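Local coordinates for carboxymuconolactone decarboxylase family protein (Thermotoga maritima, PDB 1VKE), which is possibly involved in the antioxidative response, perhaps as a peroxiredoxin-like oxidoreductase of the carboxymuconolactone decarboxylase family, at the interface of chains A and B and the interface of chains A and C. Coordinates in Å, arbitrary orientation; residue numbers count along the deposited sequence, not the author numbering. Chains: chain A/B/C, carboxymuconolactone decarboxylase family protein.

Contact 1: the interface of chains A and B. Residues chain A 44, 47-48, 58, 61-62, 65; chain B 64, 68, 98, 101-102.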
# COMPACT_ATOMS: atom_id res chain seq x y z
N ASP A 44 -5.98 19.82 -2.31
CA ASP A 44 -5.99 19.12 -1.05
C ASP A 44 -6.70 19.97 0.02
O ASP A 44 -7.51 19.45 0.78
CB ASP A 44 -4.57 18.77 -0.66
CG ASP A 44 -4.49 17.90 0.58
OD1 ASP A 44 -5.31 16.99 0.75
OD2 ASP A 44 -3.58 18.05 1.40
N VAL A 47 -10.86 20.39 -0.94
CA VAL A 47 -11.83 19.29 -0.87
C VAL A 47 -12.36 19.08 0.54
O VAL A 47 -13.28 18.29 0.73
CB VAL A 47 -11.31 17.94 -1.48
CG1 VAL A 47 -11.02 18.14 -2.99
CG2 VAL A 47 -10.13 17.35 -0.70
N TYR A 48 -11.81 19.79 1.52
CA TYR A 48 -12.32 19.75 2.90
C TYR A 48 -13.14 21.00 3.32
O TYR A 48 -13.62 21.08 4.44
CB TYR A 48 -11.17 19.53 3.90
CG TYR A 48 -10.48 18.20 3.68
CD1 TYR A 48 -10.99 17.03 4.21
CD2 TYR A 48 -9.31 18.12 2.92
CE1 TYR A 48 -10.37 15.82 3.98
CE2 TYR A 48 -8.67 16.91 2.70
CZ TYR A 48 -9.21 15.76 3.23
OH TYR A 48 -8.61 14.54 3.04
N LYS A 58 -16.32 16.00 6.73
CA LYS A 58 -15.22 15.83 5.76
C LYS A 58 -13.91 15.53 6.47
O LYS A 58 -13.12 14.70 6.00
CB LYS A 58 -15.05 17.06 4.86
CG LYS A 58 -16.24 17.31 3.97
CD LYS A 58 -15.94 18.39 2.91
CE LYS A 58 -17.07 18.58 1.90
NZ LYS A 58 -16.70 19.46 0.70
N MET A 61 -13.88 12.02 7.45
CA MET A 61 -13.57 11.21 6.26
C MET A 61 -12.09 11.21 5.94
O MET A 61 -11.51 10.16 5.60
CB MET A 61 -14.38 11.64 5.04
CG MET A 61 -15.82 11.29 5.23
SD MET A 61 -16.73 12.11 3.98
CE MET A 61 -18.34 11.44 4.41
N GLY A 62 -11.45 12.38 6.07
CA GLY A 62 -10.03 12.46 5.93
C GLY A 62 -9.28 11.60 6.94
O GLY A 62 -8.26 10.94 6.60
N ALA A 65 -9.61 7.89 5.81
CA ALA A 65 -8.73 7.56 4.69
C ALA A 65 -7.26 7.53 5.12
O ALA A 65 -6.51 6.67 4.70
CB ALA A 65 -8.89 8.62 3.64
N VAL B 64 -15.48 5.94 1.21
CA VAL B 64 -14.19 6.62 1.11
C VAL B 64 -13.05 5.58 1.26
O VAL B 64 -12.09 5.54 0.49
CB VAL B 64 -14.05 7.75 2.17
CG1 VAL B 64 -12.60 8.24 2.25
CG2 VAL B 64 -14.96 8.90 1.85
N VAL B 68 -10.25 4.67 -1.70
CA VAL B 68 -8.78 4.87 -1.60
C VAL B 68 -7.99 3.55 -1.64
O VAL B 68 -6.86 3.51 -2.06
CB VAL B 68 -8.30 5.73 -0.33
CG1 VAL B 68 -8.89 7.12 -0.34
CG2 VAL B 68 -8.54 5.04 0.98
N ILE B 98 -12.67 13.51 -1.76
CA ILE B 98 -11.70 13.34 -0.66
C ILE B 98 -10.89 12.09 -0.93
O ILE B 98 -9.66 12.08 -0.85
CB ILE B 98 -12.41 13.30 0.73
CG1 ILE B 98 -12.95 14.68 1.09
CG2 ILE B 98 -11.46 12.71 1.81
CD1 ILE B 98 -13.97 14.66 2.25
N VAL B 101 -8.32 12.81 -3.83
CA VAL B 101 -7.14 13.59 -3.41
C VAL B 101 -6.21 12.82 -2.47
O VAL B 101 -5.00 12.86 -2.63
CB VAL B 101 -7.58 14.95 -2.82
CG1 VAL B 101 -6.39 15.74 -2.32
CG2 VAL B 101 -8.25 15.77 -3.88
N VAL B 102 -6.77 12.13 -1.49
CA VAL B 102 -5.98 11.33 -0.57
C VAL B 102 -5.31 10.15 -1.30
O VAL B 102 -4.13 9.85 -1.11
CB VAL B 102 -6.85 10.85 0.65
CG1 VAL B 102 -6.04 9.96 1.56
CG2 VAL B 102 -7.36 12.04 1.46
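B:Ile98 pushes its whole branched side chain into chain A, against A:Val47, A:Tyr48 and the start of helix 55-68, and loses 88 Å² of surface there. Its three outer carbons divide the work. B:Ile98 CG1 lies 3.6 Å from the carbonyl O of A:Val47, CG2 meets the A:Tyr48 ring around CE1 and CZ, and the terminal CD1 ends 3.7 Å from A:Lys58 CB. A chi1 of -71° puts CG1 anti to the carbonyl carbon, and the extended chi2 (165°) carries CD1 on to A:Lys58. A:Met61 brings both CB and SD up to that CD1, the side chains crossing at about a right angle.

The tight spot is the phenol tip: A:Tyr48 OH sits 3.2 Å from B:Val102 CG2 and 3.6 Å from B:Ile98 CG2. Nearby, B:Val101 splits its methyls. B:Val101 CG1 touches A:Asp44, 3.5 Å from the carboxylate OD1, while CG2 meets A:Val47 CG1 tip to tip at 3.8 Å. The A:Ala65 methyl packs closely too, CB lying between B:Val102 CG1 at 3.8 Å and B:Val64 CG1 at 4.0 Å.

The margin is looser: A:Gly62 and B:Val68 hide little surface, and A:Lys58 engages through CB and CG, not its ammonium.

No polar pair comes close enough to bond across this patch. With its two-fold twin, this apolar packing is likely to hold chains A and B together in the deposited assembly.

Contact 2: the interface of chains A and C. Residues chain A 93, 97, 100; chain C 34, 36-37.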
# COMPACT_ATOMS: atom_id res chain seq x y z
N PHE A 93 -13.72 7.80 17.68
CA PHE A 93 -13.45 6.38 17.84
C PHE A 93 -14.33 5.55 16.92
O PHE A 93 -13.87 4.53 16.41
CB PHE A 93 -13.70 5.91 19.29
CG PHE A 93 -12.83 6.52 20.32
CD1 PHE A 93 -11.51 6.87 20.07
CD2 PHE A 93 -13.35 6.73 21.59
CE1 PHE A 93 -10.71 7.46 21.07
CE2 PHE A 93 -12.57 7.31 22.58
CZ PHE A 93 -11.24 7.66 22.31
N ASP A 97 -12.69 2.95 14.27
CA ASP A 97 -13.11 1.53 14.21
C ASP A 97 -13.38 1.05 12.82
O ASP A 97 -13.09 -0.12 12.49
CB ASP A 97 -14.39 1.31 15.04
CG ASP A 97 -14.15 1.12 16.50
OD1 ASP A 97 -13.01 0.88 16.95
OD2 ASP A 97 -15.12 1.17 17.28
N LEU A 100 -10.00 0.55 11.32
CA LEU A 100 -9.33 -0.59 11.90
C LEU A 100 -9.86 -1.86 11.22
O LEU A 100 -9.10 -2.75 10.81
CB LEU A 100 -9.56 -0.63 13.41
CG LEU A 100 -9.06 -1.88 14.13
CD1 LEU A 100 -7.56 -2.01 13.99
CD2 LEU A 100 -9.44 -1.81 15.60
N THR C 34 -14.12 1.27 21.83
CA THR C 34 -15.48 0.76 21.91
C THR C 34 -15.50 -0.75 22.05
O THR C 34 -14.46 -1.43 21.97
CB THR C 34 -16.29 1.11 20.60
OG1 THR C 34 -15.85 0.27 19.51
CG2 THR C 34 -16.06 2.55 20.12
N ASN C 36 -16.55 -2.67 19.75
CA ASN C 36 -16.05 -3.12 18.47
C ASN C 36 -14.50 -3.15 18.42
O ASN C 36 -13.93 -4.07 17.90
CB ASN C 36 -16.58 -2.24 17.33
CG ASN C 36 -18.08 -2.39 17.14
OD1 ASN C 36 -18.63 -3.49 17.34
ND2 ASN C 36 -18.75 -1.28 16.75
N THR C 37 -13.85 -2.16 19.03
CA THR C 37 -12.39 -2.16 19.10
C THR C 37 -11.92 -3.39 19.87
O THR C 37 -11.01 -4.10 19.44
CB THR C 37 -11.87 -0.92 19.81
OG1 THR C 37 -12.68 0.23 19.48
CG2 THR C 37 -10.50 -0.59 19.34
O HOH W 1 -17.63 1.31 16.49
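This polar patch of the A–C interface has a side chain on helix 89-103 of chain A seizing the start of helix 35-46 in chain C; the interface is not an exact two-fold and probably ties two-fold pairs into the deposited hexamer. The receiving motif is an N-terminal capping box. C:Thr34 N donates to C:Thr37 OG1 at 2.9 Å (170° at H), and C:Thr37 N returns a bond to C:Thr34 OG1 at 3.2 Å.

Both hydroxyls turn their hydrogens to A:Asp97, one to each carboxylate oxygen. C:Thr37 OG1 gives to A:Asp97 OD1 at 2.6 Å, on its syn lone pair, the threonine crossing the aspartate at about a right angle. C:Thr34 reaches it tip to tip, C:Thr34 OG1 donating to A:Asp97 OD2 at 2.5 Å from the syn side, 17° out of the carboxylate plane. A chi1 of 74° places that OG1 between its own backbone N and carbonyl carbon, where it can serve cap and partner together.

A:Asp97 OD2 also bonds a water at 2.6 Å, which C:Asn36 ND2 holds at 2.8 Å. The helix start probably favours the negative charge of A:Asp97. An alanine here would probably leave the two threonine hydroxyl hydrogens and the water without their carboxylate acceptor, weakening the joint between chains. Apolar support is slight: A:Leu100 CD2 stands 4.1 Å from C:Thr37 CG2.

Contact 3: the interface of chains A and B. Residues chain A 60, 64, 91, 94-95, 98; chain B 52-53, 58, 61.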
# COMPACT_ATOMS: atom_id res chain seq x y z
N LEU A 60 -13.57 14.04 9.35
CA LEU A 60 -13.64 12.65 9.77
C LEU A 60 -13.39 11.68 8.63
O LEU A 60 -12.77 10.62 8.84
CB LEU A 60 -14.99 12.34 10.42
CG LEU A 60 -15.26 12.93 11.80
CD1 LEU A 60 -16.75 12.98 12.12
CD2 LEU A 60 -14.49 12.20 12.94
N VAL A 64 -10.43 8.88 8.41
CA VAL A 64 -10.61 7.46 8.02
C VAL A 64 -9.65 7.09 6.87
O VAL A 64 -8.98 6.06 6.93
CB VAL A 64 -12.11 7.12 7.62
CG1 VAL A 64 -12.22 5.73 6.97
CG2 VAL A 64 -12.95 7.22 8.84
N GLU A 91 -17.26 10.09 18.59
CA GLU A 91 -17.36 10.16 17.11
C GLU A 91 -16.05 9.73 16.44
O GLU A 91 -16.03 8.97 15.44
CB GLU A 91 -17.72 11.57 16.64
CG GLU A 91 -19.17 11.97 16.92
CD GLU A 91 -19.47 13.43 16.63
OE1 GLU A 91 -18.70 14.32 17.04
OE2 GLU A 91 -20.50 13.69 15.98
N GLU A 94 -15.57 5.95 16.69
CA GLU A 94 -16.43 5.22 15.73
C GLU A 94 -15.84 5.25 14.32
O GLU A 94 -15.93 4.27 13.58
CB GLU A 94 -17.87 5.76 15.77
CG GLU A 94 -18.61 5.43 17.05
CD GLU A 94 -20.04 5.96 17.07
OE1 GLU A 94 -20.64 6.16 16.02
OE2 GLU A 94 -20.59 6.14 18.16
N ALA A 95 -15.24 6.39 13.95
CA ALA A 95 -14.60 6.50 12.65
C ALA A 95 -13.34 5.62 12.64
O ALA A 95 -13.07 4.89 11.66
CB ALA A 95 -14.22 7.95 12.33
N ILE A 98 -14.01 1.91 12.00
CA ILE A 98 -14.19 1.55 10.59
C ILE A 98 -12.83 1.37 9.95
O ILE A 98 -12.59 0.38 9.19
CB ILE A 98 -15.05 2.61 9.87
CG1 ILE A 98 -16.47 2.54 10.42
CG2 ILE A 98 -15.00 2.46 8.35
CD1 ILE A 98 -17.39 3.69 9.99
N LYS B 52 -23.00 7.44 17.73
CA LYS B 52 -22.94 8.89 17.66
C LYS B 52 -22.82 9.42 16.25
O LYS B 52 -23.34 10.51 15.97
CB LYS B 52 -21.79 9.42 18.51
CG LYS B 52 -21.97 9.14 19.97
CD LYS B 52 -23.23 9.83 20.54
CE LYS B 52 -23.30 9.74 22.05
NZ LYS B 52 -23.40 8.31 22.47
N LEU B 53 -22.22 8.62 15.35
CA LEU B 53 -22.26 8.90 13.93
C LEU B 53 -23.43 8.17 13.32
O LEU B 53 -23.67 7.00 13.63
CB LEU B 53 -21.01 8.42 13.23
CG LEU B 53 -19.70 9.07 13.65
CD1 LEU B 53 -18.57 8.41 12.86
CD2 LEU B 53 -19.73 10.59 13.42
N LYS B 58 -21.49 6.85 8.32
CA LYS B 58 -20.63 5.64 8.35
C LYS B 58 -20.54 4.95 7.00
O LYS B 58 -19.48 4.46 6.61
CB LYS B 58 -21.11 4.64 9.41
CG LYS B 58 -20.98 5.15 10.84
CD LYS B 58 -21.11 4.06 11.88
CE LYS B 58 -20.98 4.61 13.27
NZ LYS B 58 -20.88 3.54 14.31
N MET B 61 -18.23 6.87 4.96
CA MET B 61 -16.85 6.54 5.35
C MET B 61 -16.41 5.22 4.75
O MET B 61 -15.27 5.07 4.28
CB MET B 61 -16.73 6.49 6.85
CG MET B 61 -16.89 7.80 7.45
SD MET B 61 -17.00 7.72 9.24
CE MET B 61 -16.61 9.40 9.66
O HOH W 2 -18.12 2.64 14.01
O HOH W 3 -22.75 12.79 14.67
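A:Glu94 reaches from helix 89-103 to two successive backbone amides of chain B, at B:Lys52 and B:Leu53. Among the hydrogen bonds, B:Lys52 N gives to A:Glu94 OE2 at 2.8 Å on the syn lone pair, while B:Leu53 N gives to A:Glu94 OE1 at 3.0 Å. The latter is nearly straight (171° at H) but arrives from above the carboxylate, 38° out of its plane. An extended chain, with chi2 at -180°, carries the group this far.

The charged pairing is a salt bridge: B:Lys58 NZ lies 3.1 Å from A:Glu94 OE1, although as a hydrogen bond it is weak. The same ammonium reaches A:Glu94 O through a water. A second water links A:Glu91 OE2 to B:Lys52 O; both glutamates thus contact the loop at 52-53, which they probably steady.

Apolar packing lies beneath. B:Leu53 lays CD2 against A:Glu91 CG at 3.8 Å and turns CD1 toward A:Glu94 CB. B:Met61 runs extended into chain A; its CE presses tightly on A:Leu60 CB at 3.4 Å and also meets A:Ala95 CB at 3.9 Å. B:Met61 SD lies beside A:Val64 CG2 at 4.1 Å.

In the fold, helices 55-68 and 89-103 of chain A together receive the loop at 52-53 and the first half of helix 55-68 of chain B.

Contacts 1 and 3 belong to one two-fold interface, their C-alpha centres about 13 Å apart. The symmetry shows in the residues: positions 58 and 61 of chain A and 64 and 98 of chain B take part in contact 1, and in contact 3 the chains trade those roles. Contact 2 lies about 9 Å from contact 3 and about 20 Å from contact 1, measured between the same centres. Helix 89-103 of chain A serves both contact 2 and contact 3, through different residues, so one helix faces chain B and chain C together and is likely to join the two-fold pairs within the deposited hexamer.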